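Local structure of H subunit of photosynthetic reaction center complex (Rhodopseudomonas palustris, 6Z5S) at residues Leu174-Leu178 / Leu190-Pro194; Asp32-Gly36 / Thr72-Thr76; Phe103-Pro109 / Gly240-Ala246. The protein forms the H subunit of the photosynthetic reaction centre, with a single membrane-spanning helix, and probably supports the subunits that carry the cofactors. All blocks are in the same frame, centred on the assembly; numbering follows the deposited sequence.

Interaction 1: Leu174-Leu178 / Leu190-Pro194; sequences LARYL and LLPVP
Tyr177 and Val193 make the two main bumps of this contact, and each settles into a hollow of the other strand. The Tyr177 ring leans on the backbone of Pro192, with CD1 of Tyr177 3.7 Å from CA of Pro192, and it reaches the pyrrolidine through its CE1, 4.0 Å from CG of Pro192. Leu190 closes this hollow: its CD2 lies 3.7 Å from CB of Tyr177, while its CD1 stands above one ring face, displaced toward the rim. The second hollow is a notch between Ala175 and Leu178. With CG1 of Val193 anti to its backbone N (chi1 171°), CG2 enters against the Arg176 carbonyl, 3.3 Å from O of Arg176, with CB of Ala175 and CD2 of Leu178 to its sides at 4.3 Å each. On the side of the sheet away from Tyr177, Leu178 and Leu191 run alongside one another, and CD1 of Leu178 meets CD2 of Leu191.

Leu178 and Leu191 form an antiparallel hydrogen-bonded pair, with 2.9 Å from N of Leu178 to O of Leu191 and the reciprocal bond somewhat bent (131°). Val193 N donates to Arg176 O. Pro192 sits opposite Tyr177 in the neighbouring non-hydrogen-bonded pair, where its missing N-H costs this hairpin no bond. Arg176 and Tyr177 both face Trp167 on the next strand, a classic beta bulge within the PRC-barrel sheet. The chemistry is thus divided: backbone bonds and hydrocarbon hold the strands together, while polar ends bind elsewhere, Tyr177 OH to Glu232 and Arg176 to an acidic side chain of another protein's chain.

Interaction 2: Asp32-Gly36 / Thr72-Thr76; sequences DKREG and TVPST
The carboxylate of Glu35 is the flat group of this contact. Val73 and the amide of Ser75 approach it from the same side of its plane, with CG1 of Val73 3.9 Å from OE2 of Glu35. Ser75 N is well above that plane too and gives OE1 of Glu35 a weak hydrogen bond, 3.5 Å long although nearly straight (165°). OG of Ser75 lies closer to the carboxylate plane, 3.9 Å from OE2 of Glu35. A sharp bend at chi2 (-93°) folds the Glu35 chain over and brings its acid end to Val73 and Ser75, crossing the valine at about a right angle. Alongside, the carbonyl oxygen of Arg34 lies over one side of the puckered Pro74 ring, 3.3 Å from both CA and CB of Pro74. Pro74 follows a cis peptide bond and has no N-H to offer, so this approach is a contact and not a bond.

The contact ties the loop leaving the membrane-spanning helix 9-31 to the end of the two-stranded hairpin 61-64/70-73, where Ser75 centres an inverse gamma turn. Other polar ends are anchored elsewhere: Arg34 pairs with Glu31 and donates to the carbonyl of Asp59, Ser75 OG is bonded to Lys71, and Lys33 binds a cardiolipin. The side chain of Glu35 lies about 8 Å from a bound ubiquinone-10, and a basic side chain of another protein's chain is its stronger partner, which would probably stabilise the buried negative charge. Between the two segments themselves, the weak Ser75 bond apart, the join is van der Waals contact.

Interaction 3: Phe103-Pro109 / Gly240-Ala246; sequences FADGVGP and GAGTLYA
Pro109, Phe103 and Tyr245 carry most of this contact. Pro109 presses its ring into the last turns of helix 229-245: CB of Pro109 lies 3.4 Å from O of Gly240, and CG of Pro109 reaches 3.6 Å from CB of Leu244, whose side chain crosses the proline at about a right angle. The Gly240 carbonyl beneath it is already gripped twice, by the backbone N and by OG1 of Thr243, the latter at 2.8 Å from Gly240 O; the hydroxyl is thereby tied back to its own helix.

Phe103 brings its ring against the same helix. CB of Ala241 stands over one face, 3.9 Å from the Phe103 ring centroid and 20° off the normal, a CH-pi contact, while CB of Ala246 meets the ring at its edge, 3.9 Å from CZ of Phe103. Between them the backbone of Gly242 comes close to CE2 and CZ. Tyr238 adds an edge-to-face ring contact. A leucine here, having no aromatic face for Ala241 and no ring for Tyr238 to pack on, would probably open a gap beside Ala246.

CB of Tyr245 is 3.9 Å from CE1 of Phe103; with CG anti to the carbonyl carbon (chi1 -63°) the Tyr245 ring runs past Phe103 in the opposite direction, and its CE2 comes within 3.8 Å of CD of Pro109. Gly106, with positive phi, ends the short helix 102-105 and lets the chain turn toward Pro109. The result is a loop laid across the C-terminal end of a helix, joining the N-terminal region of the H subunit to its last long helix.

Overall arrangement
From the N terminus, helix 9-31 runs into residues 32-36, which interaction 2 joins to the end of strand 70-73, closing the first loop close to bound cardiolipin. The chain then leaves for helix 102-105, where interaction 3 opens a far longer loop that closes only on the last turns of helix 229-245. Interaction 1, the hairpin of strands 174-182 and 188-192, is nested inside that loop, about 7 Å from interaction 3 between nearest atoms. Helix 229-245 links these two, since its Ile235 and Tyr239 also pack on the hairpin. Interaction 2 stands apart, its centre 29 Å from that of interaction 1, and no contacts cross along the chain.

Interaction 1: Leu174-Leu178 / Leu190-Pro194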
ATOM      1  N   LEU D 174     -20.635 -20.549  -1.716  1.00 70.60           N
ATOM      2  CA  LEU D 174     -19.348 -21.161  -1.432  1.00 70.60           C
ATOM      3  C   LEU D 174     -19.581 -22.465  -0.694  1.00 70.60           C
ATOM      4  O   LEU D 174     -20.418 -22.525   0.207  1.00 70.60           O
ATOM      5  CB  LEU D 174     -18.479 -20.221  -0.589  1.00 70.60           C
ATOM      6  CG  LEU D 174     -17.062 -20.663  -0.251  1.00 70.60           C
ATOM      7  CD1 LEU D 174     -16.223 -20.773  -1.508  1.00 70.60           C
ATOM      8  CD2 LEU D 174     -16.441 -19.693   0.736  1.00 70.60           C
ATOM      9  N   ALA D 175     -18.840 -23.499  -1.074  1.00 64.61           N
ATOM     10  CA  ALA D 175     -18.923 -24.780  -0.388  1.00 64.61           C
ATOM     11  C   ALA D 175     -18.032 -24.748   0.845  1.00 64.61           C
ATOM     12  O   ALA D 175     -16.830 -24.492   0.738  1.00 64.61           O
ATOM     13  CB  ALA D 175     -18.515 -25.914  -1.322  1.00 64.61           C
ATOM     14  N   ARG D 176     -18.615 -25.004   2.014  1.00 62.10           N
ATOM     15  CA  ARG D 176     -17.859 -24.973   3.259  1.00 62.10           C
ATOM     16  C   ARG D 176     -17.562 -26.358   3.813  1.00 62.10           C
ATOM     17  O   ARG D 176     -16.452 -26.598   4.289  1.00 62.10           O
ATOM     18  CB  ARG D 176     -18.604 -24.158   4.321  1.00 62.10           C
ATOM     19  CG  ARG D 176     -18.950 -22.735   3.926  1.00 62.10           C
ATOM     20  CD  ARG D 176     -17.815 -22.041   3.203  1.00 62.10           C
ATOM     21  NE  ARG D 176     -16.833 -21.469   4.117  1.00 62.10           N
ATOM     22  CZ  ARG D 176     -16.828 -20.202   4.518  1.00 62.10           C
ATOM     23  NH1 ARG D 176     -17.762 -19.363   4.093  1.00 62.10           N
ATOM     24  NH2 ARG D 176     -15.888 -19.774   5.348  1.00 62.10           N
ATOM     25  N   TYR D 177     -18.518 -27.280   3.767  1.00 61.80           N
ATOM     26  CA  TYR D 177     -18.322 -28.595   4.354  1.00 61.80           C
ATOM     27  C   TYR D 177     -18.810 -29.673   3.405  1.00 61.80           C
ATOM     28  O   TYR D 177     -19.738 -29.463   2.623  1.00 61.80           O
ATOM     29  CB  TYR D 177     -19.053 -28.729   5.691  1.00 61.80           C
ATOM     30  CG  TYR D 177     -18.594 -27.735   6.719  1.00 61.80           C
ATOM     31  CD1 TYR D 177     -17.507 -28.004   7.530  1.00 61.80           C
ATOM     32  CD2 TYR D 177     -19.238 -26.522   6.870  1.00 61.80           C
ATOM     33  CE1 TYR D 177     -17.080 -27.096   8.462  1.00 61.80           C
ATOM     34  CE2 TYR D 177     -18.818 -25.608   7.800  1.00 61.80           C
ATOM     35  CZ  TYR D 177     -17.738 -25.900   8.592  1.00 61.80           C
ATOM     36  OH  TYR D 177     -17.314 -24.988   9.526  1.00 61.80           O
ATOM     37  N   LEU D 178     -18.165 -30.830   3.481  1.00 65.80           N
ATOM     38  CA  LEU D 178     -18.636 -32.055   2.856  1.00 65.80           C
ATOM     39  C   LEU D 178     -19.189 -32.965   3.937  1.00 65.80           C
ATOM     40  O   LEU D 178     -18.505 -33.241   4.925  1.00 65.80           O
ATOM     41  CB  LEU D 178     -17.514 -32.775   2.111  1.00 65.80           C
ATOM     42  CG  LEU D 178     -16.667 -31.974   1.133  1.00 65.80           C
ATOM     43  CD1 LEU D 178     -15.603 -32.868   0.538  1.00 65.80           C
ATOM     44  CD2 LEU D 178     -17.535 -31.379   0.047  1.00 65.80           C
ATOM     45  N   LEU D 190     -19.020 -33.935   9.414  1.00 61.26           N
ATOM     46  CA  LEU D 190     -18.650 -32.864   8.508  1.00 61.26           C
ATOM     47  C   LEU D 190     -17.149 -32.865   8.267  1.00 61.26           C
ATOM     48  O   LEU D 190     -16.360 -33.283   9.116  1.00 61.26           O
ATOM     49  CB  LEU D 190     -19.090 -31.512   9.061  1.00 61.26           C
ATOM     50  CG  LEU D 190     -20.588 -31.244   8.945  1.00 61.26           C
ATOM     51  CD1 LEU D 190     -20.926 -29.903   9.538  1.00 61.26           C
ATOM     52  CD2 LEU D 190     -21.021 -31.311   7.499  1.00 61.26           C
ATOM     53  N   LEU D 191     -16.762 -32.403   7.087  1.00 60.86           N
ATOM     54  CA  LEU D 191     -15.358 -32.282   6.708  1.00 60.86           C
ATOM     55  C   LEU D 191     -15.155 -30.913   6.085  1.00 60.86           C
ATOM     56  O   LEU D 191     -15.743 -30.631   5.021  1.00 60.86           O
ATOM     57  CB  LEU D 191     -14.969 -33.390   5.736  1.00 60.86           C
ATOM     58  CG  LEU D 191     -13.729 -33.169   4.883  1.00 60.86           C
ATOM     59  CD1 LEU D 191     -12.506 -33.041   5.752  1.00 60.86           C
ATOM     60  CD2 LEU D 191     -13.578 -34.307   3.912  1.00 60.86           C
ATOM     61  N   PRO D 192     -14.372 -30.032   6.701  1.00 58.68           N
ATOM     62  CA  PRO D 192     -14.163 -28.707   6.116  1.00 58.68           C
ATOM     63  C   PRO D 192     -13.476 -28.815   4.768  1.00 58.68           C
ATOM     64  O   PRO D 192     -12.532 -29.584   4.592  1.00 58.68           O
ATOM     65  CB  PRO D 192     -13.279 -27.999   7.147  1.00 58.68           C
ATOM     66  CG  PRO D 192     -13.461 -28.764   8.399  1.00 58.68           C
ATOM     67  CD  PRO D 192     -13.678 -30.177   7.986  1.00 58.68           C
ATOM     68  N   VAL D 193     -13.976 -28.039   3.806  1.00 59.83           N
ATOM     69  CA  VAL D 193     -13.415 -28.079   2.455  1.00 59.83           C
ATOM     70  C   VAL D 193     -11.923 -27.769   2.435  1.00 59.83           C
ATOM     71  O   VAL D 193     -11.177 -28.491   1.755  1.00 59.83           O
ATOM     72  CB  VAL D 193     -14.222 -27.154   1.522  1.00 59.83           C
ATOM     73  CG1 VAL D 193     -13.528 -27.018   0.186  1.00 59.83           C
ATOM     74  CG2 VAL D 193     -15.623 -27.691   1.337  1.00 59.83           C
ATOM     75  N   PRO D 194     -11.418 -26.746   3.135  1.00 58.94           N
ATOM     76  CA  PRO D 194      -9.972 -26.488   3.085  1.00 58.94           C
ATOM     77  C   PRO D 194      -9.124 -27.636   3.593  1.00 58.94           C
ATOM     78  O   PRO D 194      -7.932 -27.691   3.279  1.00 58.94           O
ATOM     79  CB  PRO D 194      -9.809 -25.244   3.965  1.00 58.94           C
ATOM     80  CG  PRO D 194     -11.118 -24.582   3.910  1.00 58.94           C
ATOM     81  CD  PRO D 194     -12.117 -25.686   3.883  1.00 58.94           C
TER

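Interaction 2: Asp32-Gly36 / Thr72-Thr76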
ATOM      1  N   ASP D  32      -6.187  -2.814  20.166  1.00 37.10           N
ATOM      2  CA  ASP D  32      -5.705  -4.182  20.016  1.00 37.10           C
ATOM      3  C   ASP D  32      -5.982  -5.038  21.240  1.00 37.10           C
ATOM      4  O   ASP D  32      -5.933  -6.268  21.143  1.00 37.10           O
ATOM      5  CB  ASP D  32      -4.203  -4.190  19.753  1.00 37.10           C
ATOM      6  CG  ASP D  32      -3.846  -3.799  18.339  1.00 37.10           C
ATOM      7  OD1 ASP D  32      -4.747  -3.729  17.483  1.00 37.10           O
ATOM      8  OD2 ASP D  32      -2.648  -3.564  18.085  1.00 37.10           O
ATOM      9  N   LYS D  33      -6.246  -4.428  22.394  1.00 38.10           N
ATOM     10  CA  LYS D  33      -6.352  -5.147  23.653  1.00 38.10           C
ATOM     11  C   LYS D  33      -7.793  -5.386  24.069  1.00 38.10           C
ATOM     12  O   LYS D  33      -8.087  -5.455  25.264  1.00 38.10           O
ATOM     13  CB  LYS D  33      -5.601  -4.400  24.750  1.00 38.10           C
ATOM     14  CG  LYS D  33      -4.136  -4.264  24.461  1.00 38.10           C
ATOM     15  CD  LYS D  33      -3.348  -4.040  25.711  1.00 38.10           C
ATOM     16  CE  LYS D  33      -1.877  -3.983  25.403  1.00 38.10           C
ATOM     17  NZ  LYS D  33      -1.078  -3.788  26.628  1.00 38.10           N
ATOM     18  N   ARG D  34      -8.696  -5.524  23.110  1.00 37.51           N
ATOM     19  CA  ARG D  34     -10.088  -5.806  23.405  1.00 37.51           C
ATOM     20  C   ARG D  34     -10.382  -7.295  23.489  1.00 37.51           C
ATOM     21  O   ARG D  34     -11.504  -7.669  23.834  1.00 37.51           O
ATOM     22  CB  ARG D  34     -10.991  -5.158  22.356  1.00 37.51           C
ATOM     23  CG  ARG D  34     -11.050  -3.648  22.443  1.00 37.51           C
ATOM     24  CD  ARG D  34     -12.309  -3.120  21.799  1.00 37.51           C
ATOM     25  NE  ARG D  34     -12.430  -1.674  21.920  1.00 37.51           N
ATOM     26  CZ  ARG D  34     -12.890  -1.047  22.996  1.00 37.51           C
ATOM     27  NH1 ARG D  34     -13.274  -1.736  24.059  1.00 37.51           N
ATOM     28  NH2 ARG D  34     -12.967   0.271  23.010  1.00 37.51           N
ATOM     29  N   GLU D  35      -9.415  -8.149  23.178  1.00 41.39           N
ATOM     30  CA  GLU D  35      -9.551  -9.582  23.376  1.00 41.39           C
ATOM     31  C   GLU D  35      -8.280 -10.098  24.021  1.00 41.39           C
ATOM     32  O   GLU D  35      -7.190  -9.606  23.730  1.00 41.39           O
ATOM     33  CB  GLU D  35      -9.802 -10.333  22.061  1.00 41.39           C
ATOM     34  CG  GLU D  35     -11.091  -9.965  21.348  1.00 41.39           C
ATOM     35  CD  GLU D  35     -12.253 -10.877  21.706  1.00 41.39           C
ATOM     36  OE1 GLU D  35     -12.076 -11.775  22.551  1.00 41.39           O
ATOM     37  OE2 GLU D  35     -13.347 -10.696  21.136  1.00 41.39           O
ATOM     38  N   GLY D  36      -8.424 -11.085  24.895  1.00 36.55           N
ATOM     39  CA  GLY D  36      -7.272 -11.751  25.461  1.00 36.55           C
ATOM     40  C   GLY D  36      -6.656 -11.078  26.658  1.00 36.55           C
ATOM     41  O   GLY D  36      -5.473 -11.290  26.926  1.00 36.55           O
ATOM     42  N   THR D  72     -21.016  -8.126  24.282  1.00 40.76           N
ATOM     43  CA  THR D  72     -19.959  -7.315  24.865  1.00 40.76           C
ATOM     44  C   THR D  72     -18.633  -8.044  24.732  1.00 40.76           C
ATOM     45  O   THR D  72     -18.490  -9.167  25.219  1.00 40.76           O
ATOM     46  CB  THR D  72     -20.245  -6.998  26.327  1.00 40.76           C
ATOM     47  OG1 THR D  72     -21.415  -6.182  26.411  1.00 40.76           O
ATOM     48  CG2 THR D  72     -19.091  -6.248  26.919  1.00 40.76           C
ATOM     49  N   VAL D  73     -17.674  -7.407  24.070  1.00 38.27           N
ATOM     50  CA  VAL D  73     -16.316  -7.934  23.987  1.00 38.27           C
ATOM     51  C   VAL D  73     -15.487  -7.250  25.064  1.00 38.27           C
ATOM     52  O   VAL D  73     -15.756  -6.089  25.403  1.00 38.27           O
ATOM     53  CB  VAL D  73     -15.709  -7.731  22.592  1.00 38.27           C
ATOM     54  CG1 VAL D  73     -16.494  -8.509  21.568  1.00 38.27           C
ATOM     55  CG2 VAL D  73     -15.663  -6.265  22.235  1.00 38.27           C
ATOM     56  N   PRO D  74     -14.474  -7.915  25.637  1.00 39.45           N
ATOM     57  CA  PRO D  74     -13.931  -9.247  25.351  1.00 39.45           C
ATOM     58  C   PRO D  74     -14.900 -10.405  25.555  1.00 39.45           C
ATOM     59  O   PRO D  74     -15.760 -10.352  26.428  1.00 39.45           O
ATOM     60  CB  PRO D  74     -12.773  -9.357  26.342  1.00 39.45           C
ATOM     61  CG  PRO D  74     -13.129  -8.439  27.427  1.00 39.45           C
ATOM     62  CD  PRO D  74     -13.755  -7.280  26.749  1.00 39.45           C
ATOM     63  N   SER D  75     -14.752 -11.445  24.738  1.00 46.66           N
ATOM     64  CA  SER D  75     -15.566 -12.653  24.851  1.00 46.66           C
ATOM     65  C   SER D  75     -14.883 -13.631  25.803  1.00 46.66           C
ATOM     66  O   SER D  75     -14.295 -14.638  25.409  1.00 46.66           O
ATOM     67  CB  SER D  75     -15.789 -13.272  23.479  1.00 46.66           C
ATOM     68  OG  SER D  75     -16.474 -12.384  22.621  1.00 46.66           O
ATOM     69  N   THR D  76     -14.980 -13.314  27.092  1.00 44.51           N
ATOM     70  CA  THR D  76     -14.258 -14.088  28.094  1.00 44.51           C
ATOM     71  C   THR D  76     -14.806 -15.503  28.223  1.00 44.51           C
ATOM     72  O   THR D  76     -14.066 -16.419  28.595  1.00 44.51           O
ATOM     73  CB  THR D  76     -14.310 -13.363  29.434  1.00 44.51           C
ATOM     74  OG1 THR D  76     -13.847 -12.021  29.257  1.00 44.51           O
ATOM     75  CG2 THR D  76     -13.419 -14.049  30.448  1.00 44.51           C
TER

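Interaction 3: Phe103-Pro109 / Gly240-Ala246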
ATOM      1  N   PHE D 103      -7.092 -34.905  20.388  1.00 53.36           N
ATOM      2  CA  PHE D 103      -8.228 -34.786  19.483  1.00 53.36           C
ATOM      3  C   PHE D 103      -9.515 -34.533  20.249  1.00 53.36           C
ATOM      4  O   PHE D 103     -10.359 -33.744  19.812  1.00 53.36           O
ATOM      5  CB  PHE D 103      -8.352 -36.041  18.628  1.00 53.36           C
ATOM      6  CG  PHE D 103      -7.345 -36.119  17.531  1.00 53.36           C
ATOM      7  CD1 PHE D 103      -6.091 -36.633  17.768  1.00 53.36           C
ATOM      8  CD2 PHE D 103      -7.652 -35.677  16.264  1.00 53.36           C
ATOM      9  CE1 PHE D 103      -5.163 -36.703  16.764  1.00 53.36           C
ATOM     10  CE2 PHE D 103      -6.726 -35.746  15.256  1.00 53.36           C
ATOM     11  CZ  PHE D 103      -5.482 -36.262  15.507  1.00 53.36           C
ATOM     12  N   ALA D 104      -9.683 -35.188  21.394  1.00 54.91           N
ATOM     13  CA  ALA D 104     -10.874 -35.001  22.208  1.00 54.91           C
ATOM     14  C   ALA D 104     -10.744 -33.844  23.185  1.00 54.91           C
ATOM     15  O   ALA D 104     -11.744 -33.190  23.495  1.00 54.91           O
ATOM     16  CB  ALA D 104     -11.192 -36.281  22.980  1.00 54.91           C
ATOM     17  N   ASP D 105      -9.535 -33.576  23.674  1.00 53.61           N
ATOM     18  CA  ASP D 105      -9.352 -32.484  24.620  1.00 53.61           C
ATOM     19  C   ASP D 105      -9.504 -31.129  23.952  1.00 53.61           C
ATOM     20  O   ASP D 105      -9.966 -30.174  24.586  1.00 53.61           O
ATOM     21  CB  ASP D 105      -7.980 -32.584  25.274  1.00 53.61           C
ATOM     22  CG  ASP D 105      -7.728 -33.936  25.888  1.00 53.61           C
ATOM     23  OD1 ASP D 105      -8.698 -34.700  26.058  1.00 53.61           O
ATOM     24  OD2 ASP D 105      -6.557 -34.240  26.187  1.00 53.61           O
ATOM     25  N   GLY D 106      -9.126 -31.021  22.684  1.00 49.01           N
ATOM     26  CA  GLY D 106      -9.105 -29.732  22.037  1.00 49.01           C
ATOM     27  C   GLY D 106      -7.970 -28.877  22.554  1.00 49.01           C
ATOM     28  O   GLY D 106      -8.196 -27.807  23.121  1.00 49.01           O
ATOM     29  N   VAL D 107      -6.739 -29.352  22.378  1.00 44.01           N
ATOM     30  CA  VAL D 107      -5.552 -28.638  22.818  1.00 44.01           C
ATOM     31  C   VAL D 107      -4.578 -28.551  21.655  1.00 44.01           C
ATOM     32  O   VAL D 107      -4.618 -29.350  20.719  1.00 44.01           O
ATOM     33  CB  VAL D 107      -4.879 -29.307  24.032  1.00 44.01           C
ATOM     34  CG1 VAL D 107      -5.837 -29.361  25.195  1.00 44.01           C
ATOM     35  CG2 VAL D 107      -4.401 -30.689  23.673  1.00 44.01           C
ATOM     36  N   GLY D 108      -3.700 -27.558  21.725  1.00 40.97           N
ATOM     37  CA  GLY D 108      -2.712 -27.343  20.697  1.00 40.97           C
ATOM     38  C   GLY D 108      -3.334 -26.926  19.387  1.00 40.97           C
ATOM     39  O   GLY D 108      -4.287 -26.147  19.347  1.00 40.97           O
ATOM     40  N   PRO D 109      -2.796 -27.437  18.276  1.00 41.73           N
ATOM     41  CA  PRO D 109      -3.443 -27.211  16.977  1.00 41.73           C
ATOM     42  C   PRO D 109      -4.868 -27.719  16.916  1.00 41.73           C
ATOM     43  O   PRO D 109      -5.590 -27.363  15.980  1.00 41.73           O
ATOM     44  CB  PRO D 109      -2.545 -27.978  16.004  1.00 41.73           C
ATOM     45  CG  PRO D 109      -1.249 -28.050  16.679  1.00 41.73           C
ATOM     46  CD  PRO D 109      -1.523 -28.154  18.136  1.00 41.73           C
ATOM     47  N   GLY D 240      -7.621 -29.895  12.599  1.00 51.77           N
ATOM     48  CA  GLY D 240      -6.342 -29.256  12.831  1.00 51.77           C
ATOM     49  C   GLY D 240      -5.450 -30.003  13.794  1.00 51.77           C
ATOM     50  O   GLY D 240      -4.228 -29.864  13.719  1.00 51.77           O
ATOM     51  N   ALA D 241      -6.033 -30.777  14.708  1.00 50.41           N
ATOM     52  CA  ALA D 241      -5.220 -31.562  15.628  1.00 50.41           C
ATOM     53  C   ALA D 241      -4.321 -32.533  14.884  1.00 50.41           C
ATOM     54  O   ALA D 241      -3.193 -32.789  15.313  1.00 50.41           O
ATOM     55  CB  ALA D 241      -6.112 -32.316  16.608  1.00 50.41           C
ATOM     56  N   GLY D 242      -4.796 -33.073  13.764  1.00 54.57           N
ATOM     57  CA  GLY D 242      -4.004 -34.014  13.003  1.00 54.57           C
ATOM     58  C   GLY D 242      -2.748 -33.425  12.409  1.00 54.57           C
ATOM     59  O   GLY D 242      -1.816 -34.170  12.098  1.00 54.57           O
ATOM     60  N   THR D 243      -2.697 -32.105  12.246  1.00 51.01           N
ATOM     61  CA  THR D 243      -1.504 -31.477  11.693  1.00 51.01           C
ATOM     62  C   THR D 243      -0.296 -31.647  12.595  1.00 51.01           C
ATOM     63  O   THR D 243       0.834 -31.452  12.142  1.00 51.01           O
ATOM     64  CB  THR D 243      -1.754 -29.990  11.443  1.00 51.01           C
ATOM     65  OG1 THR D 243      -1.738 -29.287  12.690  1.00 51.01           O
ATOM     66  CG2 THR D 243      -3.093 -29.778  10.766  1.00 51.01           C
ATOM     67  N   LEU D 244      -0.500 -32.012  13.854  1.00 50.11           N
ATOM     68  CA  LEU D 244       0.618 -32.158  14.769  1.00 50.11           C
ATOM     69  C   LEU D 244       0.591 -33.500  15.481  1.00 50.11           C
ATOM     70  O   LEU D 244       1.642 -34.037  15.835  1.00 50.11           O
ATOM     71  CB  LEU D 244       0.611 -31.029  15.793  1.00 50.11           C
ATOM     72  CG  LEU D 244       1.932 -30.766  16.504  1.00 50.11           C
ATOM     73  CD1 LEU D 244       2.904 -30.107  15.559  1.00 50.11           C
ATOM     74  CD2 LEU D 244       1.711 -29.911  17.725  1.00 50.11           C
ATOM     75  N   TYR D 245      -0.599 -34.051  15.701  1.00 51.83           N
ATOM     76  CA  TYR D 245      -0.740 -35.219  16.551  1.00 51.83           C
ATOM     77  C   TYR D 245      -1.130 -36.488  15.816  1.00 51.83           C
ATOM     78  O   TYR D 245      -1.037 -37.570  16.405  1.00 51.83           O
ATOM     79  CB  TYR D 245      -1.770 -34.948  17.650  1.00 51.83           C
ATOM     80  CG  TYR D 245      -1.372 -33.846  18.587  1.00 51.83           C
ATOM     81  CD1 TYR D 245      -0.251 -33.964  19.381  1.00 51.83           C
ATOM     82  CD2 TYR D 245      -2.120 -32.689  18.682  1.00 51.83           C
ATOM     83  CE1 TYR D 245       0.116 -32.963  20.240  1.00 51.83           C
ATOM     84  CE2 TYR D 245      -1.758 -31.683  19.541  1.00 51.83           C
ATOM     85  CZ  TYR D 245      -0.642 -31.828  20.316  1.00 51.83           C
ATOM     86  OH  TYR D 245      -0.278 -30.826  21.174  1.00 51.83           O
ATOM     87  N   ALA D 246      -1.563 -36.408  14.558  1.00 73.78           N
ATOM     88  CA  ALA D 246      -1.923 -37.639  13.858  1.00 73.78           C
ATOM     89  C   ALA D 246      -0.688 -38.338  13.305  1.00 73.78           C
ATOM     90  O   ALA D 246      -0.276 -39.383  13.820  1.00 73.78           O
ATOM     91  CB  ALA D 246      -2.922 -37.342  12.736  1.00 73.78           C
TER